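Glutamate--LysW ligase ArgX (Sulfolobus tokodaii, PDB 3VPB) probably catalyses the ATP-dependent, magnesium-requiring joining of glutamate's amino group to the gamma-carboxyl of the C-terminal glutamate of the carrier protein LysW, in arginine biosynthesis. Local coordinates at residues A65-A69 with A70-T74; I105-S109 with A110-L114; E220-V223 with K224-I228; T264-V268 with A269-V273. All coordinates share one frame; numbering follows the deposited sequence.

Contact 1 (A65-A69 with A70-T74); sequences AVLEA and AGVHT
Gly71 N donates to Glu68 O at 2.9 Å and Val72 N to Leu67 O at 3.0 Å, and with Gly71 at positive phi (83°) these two backward bonds form a Schellman motif closing helix 57-69. Ala70 N makes only weak bonds to the last turn, as the helix unwinds there. A glycine suits the turn because positive phi costs it little strain. The motif reverses the chain into strand 73-75, completing a beta-alpha-beta unit with strand 49-52 in the Rossmann-like pre-ATP-grasp domain.

Val72 sets its CB over the carbonyl of Leu67, whose own CB lies 4.1 Å from Val72 CB, so the two branched apolar chains cross obliquely as both pack on Ala50 of strand 49-52. Leu67 CB also meets the methyl CG2 of Thr74 at 3.7 Å. Thr74 is thus split in use: its methyl joins the apolar side, while OG1, lodged between backbone N and carbonyl carbon (chi1 62°), hydrogen-bonds with Ser64 and Asn76. Glu68 reaches across Thr74 at about a right angle with its extended chain, its CG 3.6 Å from Thr74 OG1, and OE2 is bonded to Ser78. One water links the two halves, accepting from Thr74 N at 2.9 Å and giving a weak bond to Glu68 OE1. The helix end is therefore finished in two ways: the amides of Gly71 and Val72 pair with the carbonyls of Glu68 and Leu67, and a water, itself weakly bonded to the Glu68 carboxylate, takes the amide of Thr74 on a side away from the leucine-valine packing.

Contact 2 (I105-S109 with A110-L114); sequences IIALS and AEAAL
Ser109 OG accepts from Ala112 N at 3.0 Å, with a nearly straight N-H...O angle of 168°, and so serves one of the amides that the first turn of helix 110-120 cannot pair within itself. The same residue's carbonyl oxygen takes Ala113 N at 2.9 Å, the first regular i to i+4 bond of the helix. Serine at this N-cap owes its reach to chi1 68°, which holds OG between the backbone N and the carbonyl carbon, above the helix start. The hydroxyl is also hydrogen-bonded to Ala34 O of the second subunit, so this buried oxygen has a partner on each chain. The cap lies where strand 104-107, the outermost strand within this chain of an antiparallel ATP-grasp sheet that runs on into the second subunit, gives way to the helix. With the hydroxyl gone, as in an alanine, Ala112 N would probably lose its capping acceptor and Ala34 O of the second subunit its mate. Behind the cap, small side chains let strand and helix close up: Ala107 CB sits 3.4 Å from Ala113 CA, tighter than usual for carbons, and 3.9 Å from Ala112 CB. Glu111 turns its extended chain outward, where its carboxylate forms salt bridges with Lys115 and with Arg45 of the LysW chain.

Contact 3 (E220-V223 with K224-I228); sequences ETVV and KAVSI
Lys224 N bonds back to Glu220 O at 3.0 Å, the first of a run of five i to i+4 bonds that reaches Ile228, within helix 216-229. Lys224 lays its CB 3.3 Å from that same Glu220 O and then bends at chi2 (69°), its side chain touching Ile99 on the exposed side; a long flexible base suits a position where the chain can run outward. Ala225 follows, its amide bonded to Thr221 O and its CB 3.4 Å from that oxygen, a small residue on a buried face. At Val226 the amide meets Val222 O almost head-on, with an N-H...O angle of 174°. Its CG2, placed anti to the carbonyl carbon, lies 4.2 Å from Val222 CG1; the two valines stand side by side and point the same way, onto Ile236 of strand 233-241. Val222 also touches Cys179 and Val226 touches Ala181, on strand 175-182 of the same sheet. This row seats the helix on the antiparallel five-stranded sheet of the ATP-grasp domain. Ser227 then gives Val223 O two donors, N at 3.0 Å and OG at 2.9 Å, arriving from opposite faces of the carbonyl plane. Were a valine here, Val223 O would probably keep only its backbone donor, and Glu184, to which OG is weakly bonded, would lose that contact. The hydroxyl thus donates chiefly to the helix's own backbone, which lets a polar side chain lie close along the helix, while Val222 and Val226 face the sheet.

Contact 4 (T264-V268 with A269-V273); sequences TNINV and AQKLV
Asn267 OD1 accepts from Gln270 N at 3.0 Å with the donor standing well above the amide's carbonyl plane, 58° out of it, and so makes Asn267 the N-cap of helix 268-280. Its backbone is at the same time the centre of an inverse gamma turn, marked by a weak bond from Val268 N to Ile266 O. Asparagine suits the place because, with CG anti to the backbone N (chi1 -170°), the short amide folds back over the first turn. There Asn267 CG comes to 3.3 Å from Gln270 CB, and the two amide planes lie 74° apart. Gln270 itself bends away at chi2 to bond with Asn24 and Glu274. The carbonyl of Asn267 receives Lys271 N nearly along the C=O axis, and Val268 O takes Leu272 N, so the i to i+4 pattern starts at the cap residue itself. Lys271 uses its aliphatic part: CG lies 3.4 Å from Asn267 O and 4.2 Å from Ile266 CG2, the two side chains crossing at about a right angle. Ile266 and Val268 turn apolar branches onto Phe260, of the GF motif inferred to set substrate specificity, and onto Leu187. Before the cap, Thr264 OG1 accepts from Ile266 N in an ST turn. A single water finishes the helix start, accepting from Ala269 N at 2.8 Å while donating to Asn267 OD1 at 3.3 Å.

All four contacts are local, and they sit at different points along helices. Contact 1 ends one, contacts 2 and 4 begin one, and contact 3 lies inside one. Contacts 1 and 2 are buried and both touch the second subunit, although their centres are about 37 Å apart; contacts 3 and 4 are partly exposed and meet no other protein chain of the assembly. Contact 1 belongs to the pre-ATP-grasp domain, the other three to the ATP-grasp domain. A backbone motif does the closing in contact 1, whereas side-chain oxygens cap the helices of contacts 2 and 4: a buried serine hydroxyl shared between subunits, and an exposed asparagine amide assisted by water.

Contact 1 (A65-A69 with A70-T74)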
loop_
_atom_site.group_PDB
_atom_site.type_symbol
_atom_site.label_atom_id
_atom_site.label_comp_id
_atom_site.label_asym_id
_atom_site.label_seq_id
_atom_site.Cartn_x
_atom_site.Cartn_y
_atom_site.Cartn_z
ATOM N N ALA B 65 14.221 20.055 7.305
ATOM C CA ALA B 65 15.527 19.484 7.657
ATOM C C ALA B 65 16.633 19.935 6.701
ATOM O O ALA B 65 17.740 20.288 7.143
ATOM C CB ALA B 65 15.437 17.976 7.660
ATOM N N VAL B 66 16.360 19.907 5.393
ATOM C CA VAL B 66 17.363 20.333 4.411
ATOM C C VAL B 66 17.696 21.820 4.542
ATOM O O VAL B 66 18.861 22.186 4.518
ATOM C CB VAL B 66 16.968 20.009 2.975
ATOM C CG1 VAL B 66 18.097 20.480 1.964
ATOM C CG2 VAL B 66 16.723 18.480 2.815
ATOM N N LEU B 67 16.683 22.662 4.762
ATOM C CA LEU B 67 16.893 24.115 4.953
ATOM C C LEU B 67 17.673 24.419 6.242
ATOM O O LEU B 67 18.582 25.269 6.251
ATOM C CB LEU B 67 15.540 24.857 4.937
ATOM C CG LEU B 67 14.953 24.943 3.510
ATOM C CD1 LEU B 67 13.440 25.090 3.606
ATOM C CD2 LEU B 67 15.553 26.148 2.729
ATOM N N GLU B 68 17.347 23.718 7.313
ATOM C CA GLU B 68 18.103 23.834 8.576
ATOM C C GLU B 68 19.579 23.480 8.426
ATOM O O GLU B 68 20.439 24.076 9.071
ATOM C CB GLU B 68 17.502 22.919 9.634
ATOM C CG GLU B 68 16.129 23.368 10.047
ATOM C CD GLU B 68 15.451 22.387 11.021
ATOM O OE1 GLU B 68 14.553 22.851 11.736
ATOM O OE2 GLU B 68 15.842 21.189 11.098
ATOM N N ALA B 69 19.862 22.490 7.595
ATOM C CA ALA B 69 21.229 22.053 7.363
ATOM C C ALA B 69 22.024 23.167 6.665
ATOM O O ALA B 69 23.240 23.256 6.829
ATOM C CB ALA B 69 21.231 20.783 6.531
ATOM N N ALA B 70 21.329 24.025 5.922
ATOM C CA ALA B 70 21.962 25.194 5.292
ATOM C C ALA B 70 22.031 26.412 6.223
ATOM O O ALA B 70 22.486 27.485 5.804
ATOM C CB ALA B 70 21.263 25.558 3.991
ATOM N N GLY B 71 21.555 26.250 7.455
ATOM C CA GLY B 71 21.531 27.332 8.467
ATOM C C GLY B 71 20.351 28.283 8.351
ATOM O O GLY B 71 20.407 29.391 8.898
ATOM N N VAL B 72 19.291 27.867 7.643
ATOM C CA VAL B 72 18.077 28.698 7.478
ATOM C C VAL B 72 17.217 28.405 8.696
ATOM O O VAL B 72 17.102 27.258 9.105
ATOM C CB VAL B 72 17.274 28.354 6.167
ATOM C CG1 VAL B 72 16.003 29.237 6.028
ATOM C CG2 VAL B 72 18.152 28.486 4.917
ATOM N N HIS B 73 16.647 29.437 9.303
ATOM C CA HIS B 73 15.704 29.227 10.377
ATOM C C HIS B 73 14.345 28.859 9.801
ATOM O O HIS B 73 13.778 29.623 9.040
ATOM C CB HIS B 73 15.538 30.462 11.237
ATOM C CG HIS B 73 14.615 30.234 12.389
ATOM N ND1 HIS B 73 15.008 29.560 13.524
ATOM C CD2 HIS B 73 13.303 30.519 12.553
ATOM C CE1 HIS B 73 13.978 29.455 14.351
ATOM N NE2 HIS B 73 12.934 30.035 13.787
ATOM N N THR B 74 13.830 27.698 10.171
ATOM C CA THR B 74 12.578 27.247 9.583
ATOM C C THR B 74 11.440 27.371 10.582
ATOM O O THR B 74 11.628 27.180 11.802
ATOM C CB THR B 74 12.655 25.800 9.082
ATOM O OG1 THR B 74 12.925 24.928 10.192
ATOM C CG2 THR B 74 13.737 25.662 8.040
HETATM O O HOH W 1 14.485 26.087 12.441
#

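Contact 2 (I105-S109 with A110-L114)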
loop_
_atom_site.group_PDB
_atom_site.type_symbol
_atom_site.label_atom_id
_atom_site.label_comp_id
_atom_site.label_asym_id
_atom_site.label_seq_id
_atom_site.Cartn_x
_atom_site.Cartn_y
_atom_site.Cartn_z
ATOM N N ILE B 105 -4.254 4.434 25.517
ATOM C CA ILE B 105 -3.446 3.221 25.551
ATOM C C ILE B 105 -2.941 3.002 24.125
ATOM O O ILE B 105 -3.682 3.207 23.166
ATOM C CB ILE B 105 -4.268 1.990 25.979
ATOM C CG1 ILE B 105 -4.912 2.198 27.346
ATOM C CG2 ILE B 105 -3.385 0.727 26.020
ATOM C CD1 ILE B 105 -5.912 1.076 27.716
ATOM N N ILE B 106 -1.678 2.623 23.990
ATOM C CA ILE B 106 -1.087 2.417 22.674
ATOM C C ILE B 106 -0.994 0.932 22.375
ATOM O O ILE B 106 -0.529 0.156 23.209
ATOM C CB ILE B 106 0.305 3.082 22.590
ATOM C CG1 ILE B 106 0.177 4.571 22.901
ATOM C CG2 ILE B 106 0.964 2.852 21.212
ATOM C CD1 ILE B 106 -0.970 5.320 22.145
ATOM N N ALA B 107 -1.450 0.555 21.181
ATOM C CA ALA B 107 -1.462 -0.836 20.762
ATOM C C ALA B 107 -0.731 -0.957 19.426
ATOM O O ALA B 107 -1.118 -0.324 18.432
ATOM C CB ALA B 107 -2.908 -1.312 20.615
ATOM N N LEU B 108 0.321 -1.775 19.398
ATOM C CA LEU B 108 1.197 -1.809 18.228
ATOM C C LEU B 108 1.056 -3.064 17.376
ATOM O O LEU B 108 1.979 -3.425 16.622
ATOM C CB LEU B 108 2.658 -1.586 18.639
ATOM C CG LEU B 108 2.878 -0.303 19.449
ATOM C CD1 LEU B 108 4.279 -0.265 20.031
ATOM C CD2 LEU B 108 2.617 0.999 18.609
ATOM N N SER B 109 -0.090 -3.721 17.498
ATOM C CA SER B 109 -0.433 -4.876 16.662
ATOM C C SER B 109 -1.933 -5.105 16.754
ATOM O O SER B 109 -2.581 -4.580 17.631
ATOM C CB SER B 109 0.319 -6.138 17.135
ATOM O OG SER B 109 -0.163 -6.557 18.406
ATOM N N ALA B 110 -2.492 -5.916 15.844
ATOM C CA ALA B 110 -3.897 -6.297 15.944
ATOM C C ALA B 110 -4.212 -6.988 17.265
ATOM O O ALA B 110 -5.268 -6.755 17.883
ATOM C CB ALA B 110 -4.272 -7.224 14.748
ATOM N N GLU B 111 -3.291 -7.850 17.699
ATOM C CA GLU B 111 -3.459 -8.562 18.962
ATOM C C GLU B 111 -3.513 -7.583 20.134
ATOM O O GLU B 111 -4.403 -7.664 20.987
ATOM C CB GLU B 111 -2.298 -9.544 19.189
ATOM C CG GLU B 111 -2.377 -10.222 20.563
ATOM C CD GLU B 111 -1.242 -11.197 20.817
ATOM O OE1 GLU B 111 -0.510 -11.535 19.868
ATOM O OE2 GLU B 111 -1.102 -11.655 21.968
ATOM N N ALA B 112 -2.555 -6.667 20.176
ATOM C CA ALA B 112 -2.537 -5.659 21.225
ATOM C C ALA B 112 -3.763 -4.729 21.185
ATOM O O ALA B 112 -4.252 -4.321 22.226
ATOM C CB ALA B 112 -1.267 -4.849 21.153
ATOM N N ALA B 113 -4.246 -4.392 19.989
ATOM C CA ALA B 113 -5.429 -3.508 19.853
ATOM C C ALA B 113 -6.664 -4.137 20.518
ATOM O O ALA B 113 -7.413 -3.474 21.275
ATOM C CB ALA B 113 -5.702 -3.179 18.380
ATOM N N LEU B 114 -6.866 -5.428 20.254
ATOM C CA LEU B 114 -8.014 -6.128 20.830
ATOM C C LEU B 114 -7.924 -6.164 22.349
ATOM O O LEU B 114 -8.934 -5.895 23.025
ATOM C CB LEU B 114 -8.230 -7.512 20.210
ATOM C CG LEU B 114 -9.499 -8.249 20.690
ATOM C CD1 LEU B 114 -10.808 -7.535 20.245
ATOM C CD2 LEU B 114 -9.476 -9.692 20.191
#

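Contact 3 (E220-V223 with K224-I228)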
loop_
_atom_site.group_PDB
_atom_site.type_symbol
_atom_site.label_atom_id
_atom_site.label_comp_id
_atom_site.label_asym_id
_atom_site.label_seq_id
_atom_site.Cartn_x
_atom_site.Cartn_y
_atom_site.Cartn_z
ATOM N N GLU B 220 -4.112 29.277 29.517
ATOM C CA GLU B 220 -3.002 28.678 30.262
ATOM C C GLU B 220 -2.687 27.290 29.725
ATOM O O GLU B 220 -1.525 26.909 29.610
ATOM C CB GLU B 220 -3.373 28.571 31.750
ATOM C CG GLU B 220 -3.422 29.902 32.447
ATOM C CD GLU B 220 -4.222 29.898 33.768
ATOM O OE1 GLU B 220 -4.882 28.879 34.126
ATOM O OE2 GLU B 220 -4.190 30.945 34.451
ATOM N N THR B 221 -3.743 26.546 29.402
ATOM C CA THR B 221 -3.593 25.203 28.838
ATOM C C THR B 221 -2.862 25.270 27.506
ATOM O O THR B 221 -1.868 24.564 27.323
ATOM C CB THR B 221 -4.951 24.507 28.660
ATOM O OG1 THR B 221 -5.603 24.440 29.936
ATOM C CG2 THR B 221 -4.755 23.102 28.126
ATOM N N VAL B 222 -3.367 26.101 26.585
ATOM C CA VAL B 222 -2.759 26.255 25.258
ATOM C C VAL B 222 -1.301 26.706 25.381
ATOM O O VAL B 222 -0.410 26.117 24.764
ATOM C CB VAL B 222 -3.541 27.249 24.357
ATOM C CG1 VAL B 222 -2.834 27.489 23.030
ATOM C CG2 VAL B 222 -4.957 26.758 24.106
ATOM N N VAL B 223 -1.055 27.749 26.173
ATOM C CA VAL B 223 0.296 28.291 26.249
ATOM C C VAL B 223 1.292 27.251 26.771
ATOM O O VAL B 223 2.379 27.096 26.218
ATOM C CB VAL B 223 0.359 29.648 27.008
ATOM C CG1 VAL B 223 1.808 30.089 27.229
ATOM C CG2 VAL B 223 -0.393 30.732 26.190
ATOM N N LYS B 224 0.913 26.531 27.821
ATOM C CA LYS B 224 1.783 25.509 28.383
ATOM C C LYS B 224 2.072 24.398 27.351
ATOM O O LYS B 224 3.227 23.984 27.164
ATOM C CB LYS B 224 1.172 24.945 29.657
ATOM C CG LYS B 224 2.008 23.851 30.339
ATOM C CD LYS B 224 3.282 24.421 30.929
ATOM C CE LYS B 224 4.363 23.348 31.112
ATOM N NZ LYS B 224 5.703 23.991 31.376
ATOM N N ALA B 225 1.026 23.952 26.661
ATOM C CA ALA B 225 1.147 22.878 25.652
ATOM C C ALA B 225 2.125 23.243 24.524
ATOM O O ALA B 225 3.044 22.476 24.177
ATOM C CB ALA B 225 -0.233 22.533 25.095
ATOM N N VAL B 226 1.953 24.445 23.989
ATOM C CA VAL B 226 2.841 24.965 22.949
ATOM C C VAL B 226 4.283 25.177 23.420
ATOM O O VAL B 226 5.226 25.019 22.633
ATOM C CB VAL B 226 2.289 26.275 22.359
ATOM C CG1 VAL B 226 3.203 26.781 21.267
ATOM C CG2 VAL B 226 0.884 26.038 21.800
ATOM N N SER B 227 4.450 25.576 24.678
ATOM C CA SER B 227 5.779 25.786 25.220
ATOM C C SER B 227 6.501 24.467 25.401
ATOM O O SER B 227 7.717 24.405 25.236
ATOM C CB SER B 227 5.714 26.529 26.547
ATOM O OG SER B 227 5.183 27.828 26.356
ATOM N N ILE B 228 5.761 23.416 25.745
ATOM C CA ILE B 228 6.361 22.090 25.894
ATOM C C ILE B 228 6.948 21.607 24.563
ATOM O O ILE B 228 8.045 21.047 24.527
ATOM C CB ILE B 228 5.335 21.070 26.453
ATOM C CG1 ILE B 228 5.106 21.336 27.943
ATOM C CG2 ILE B 228 5.815 19.619 26.277
ATOM C CD1 ILE B 228 3.768 20.778 28.422
#

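Contact 4 (T264-V268 with A269-V273)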
loop_
_atom_site.group_PDB
_atom_site.type_symbol
_atom_site.label_atom_id
_atom_site.label_comp_id
_atom_site.label_asym_id
_atom_site.label_seq_id
_atom_site.Cartn_x
_atom_site.Cartn_y
_atom_site.Cartn_z
ATOM N N THR B 264 -12.885 34.406 14.077
ATOM C CA THR B 264 -12.184 35.357 14.959
ATOM C C THR B 264 -11.930 36.743 14.340
ATOM O O THR B 264 -11.563 37.704 15.055
ATOM C CB THR B 264 -10.810 34.809 15.370
ATOM O OG1 THR B 264 -10.000 34.649 14.205
ATOM C CG2 THR B 264 -10.928 33.469 16.104
ATOM N N ASN B 265 -12.088 36.806 13.023
ATOM C CA ASN B 265 -11.650 37.926 12.168
ATOM C C ASN B 265 -10.175 38.295 12.260
ATOM O O ASN B 265 -9.802 39.432 11.957
ATOM C CB ASN B 265 -12.503 39.164 12.427
ATOM C CG ASN B 265 -13.944 38.897 12.237
ATOM O OD1 ASN B 265 -14.742 39.047 13.167
ATOM N ND2 ASN B 265 -14.304 38.475 11.032
ATOM N N ILE B 266 -9.341 37.349 12.686
ATOM C CA ILE B 266 -7.906 37.604 12.814
ATOM C C ILE B 266 -7.220 37.388 11.464
ATOM O O ILE B 266 -7.444 36.376 10.801
ATOM C CB ILE B 266 -7.276 36.749 13.942
ATOM C CG1 ILE B 266 -7.811 37.215 15.308
ATOM C CG2 ILE B 266 -5.737 36.780 13.884
ATOM C CD1 ILE B 266 -7.609 36.227 16.437
ATOM N N ASN B 267 -6.432 38.375 11.034
ATOM C CA ASN B 267 -5.593 38.234 9.852
ATOM C C ASN B 267 -4.348 37.415 10.239
ATOM O O ASN B 267 -3.298 37.960 10.582
ATOM C CB ASN B 267 -5.212 39.600 9.291
ATOM C CG ASN B 267 -4.548 39.519 7.922
ATOM O OD1 ASN B 267 -3.945 38.498 7.558
ATOM N ND2 ASN B 267 -4.650 40.607 7.147
ATOM N N VAL B 268 -4.505 36.100 10.228
ATOM C CA VAL B 268 -3.427 35.170 10.632
ATOM C C VAL B 268 -2.136 35.354 9.813
ATOM O O VAL B 268 -1.040 35.400 10.388
ATOM C CB VAL B 268 -3.910 33.693 10.597
ATOM C CG1 VAL B 268 -2.763 32.707 10.886
ATOM C CG2 VAL B 268 -5.029 33.454 11.605
ATOM N N ALA B 269 -2.266 35.468 8.493
ATOM C CA ALA B 269 -1.082 35.674 7.631
ATOM C C ALA B 269 -0.342 36.985 7.979
ATOM O O ALA B 269 0.891 37.038 8.017
ATOM C CB ALA B 269 -1.464 35.599 6.152
ATOM N N GLN B 270 -1.095 38.033 8.304
ATOM C CA GLN B 270 -0.466 39.308 8.705
ATOM C C GLN B 270 0.255 39.182 10.041
ATOM O O GLN B 270 1.382 39.701 10.207
ATOM C CB GLN B 270 -1.539 40.422 8.759
ATOM C CG GLN B 270 -1.014 41.805 9.169
ATOM C CD GLN B 270 0.037 42.362 8.205
ATOM O OE1 GLN B 270 0.011 42.091 7.009
ATOM N NE2 GLN B 270 0.966 43.150 8.739
ATOM N N LYS B 271 -0.380 38.516 11.009
ATOM C CA LYS B 271 0.251 38.302 12.319
ATOM C C LYS B 271 1.540 37.488 12.210
ATOM O O LYS B 271 2.521 37.761 12.899
ATOM C CB LYS B 271 -0.721 37.630 13.302
ATOM C CG LYS B 271 -1.953 38.490 13.613
ATOM C CD LYS B 271 -1.522 39.702 14.464
ATOM C CE LYS B 271 -2.686 40.663 14.694
ATOM N NZ LYS B 271 -3.710 40.029 15.581
ATOM N N LEU B 272 1.527 36.486 11.345
ATOM C CA LEU B 272 2.735 35.675 11.111
ATOM C C LEU B 272 3.882 36.521 10.531
ATOM O O LEU B 272 5.022 36.467 11.016
ATOM C CB LEU B 272 2.408 34.536 10.116
ATOM C CG LEU B 272 3.608 33.630 9.773
ATOM C CD1 LEU B 272 4.177 32.935 10.991
ATOM C CD2 LEU B 272 3.186 32.623 8.711
ATOM N N VAL B 273 3.576 37.292 9.490
ATOM C CA VAL B 273 4.604 38.071 8.782
ATOM C C VAL B 273 5.133 39.128 9.755
ATOM O O VAL B 273 6.341 39.348 9.852
ATOM C CB VAL B 273 4.077 38.679 7.469
ATOM C CG1 VAL B 273 5.074 39.688 6.904
ATOM C CG2 VAL B 273 3.874 37.570 6.436
HETATM O O HOH W 2 -4.627 35.321 7.078
#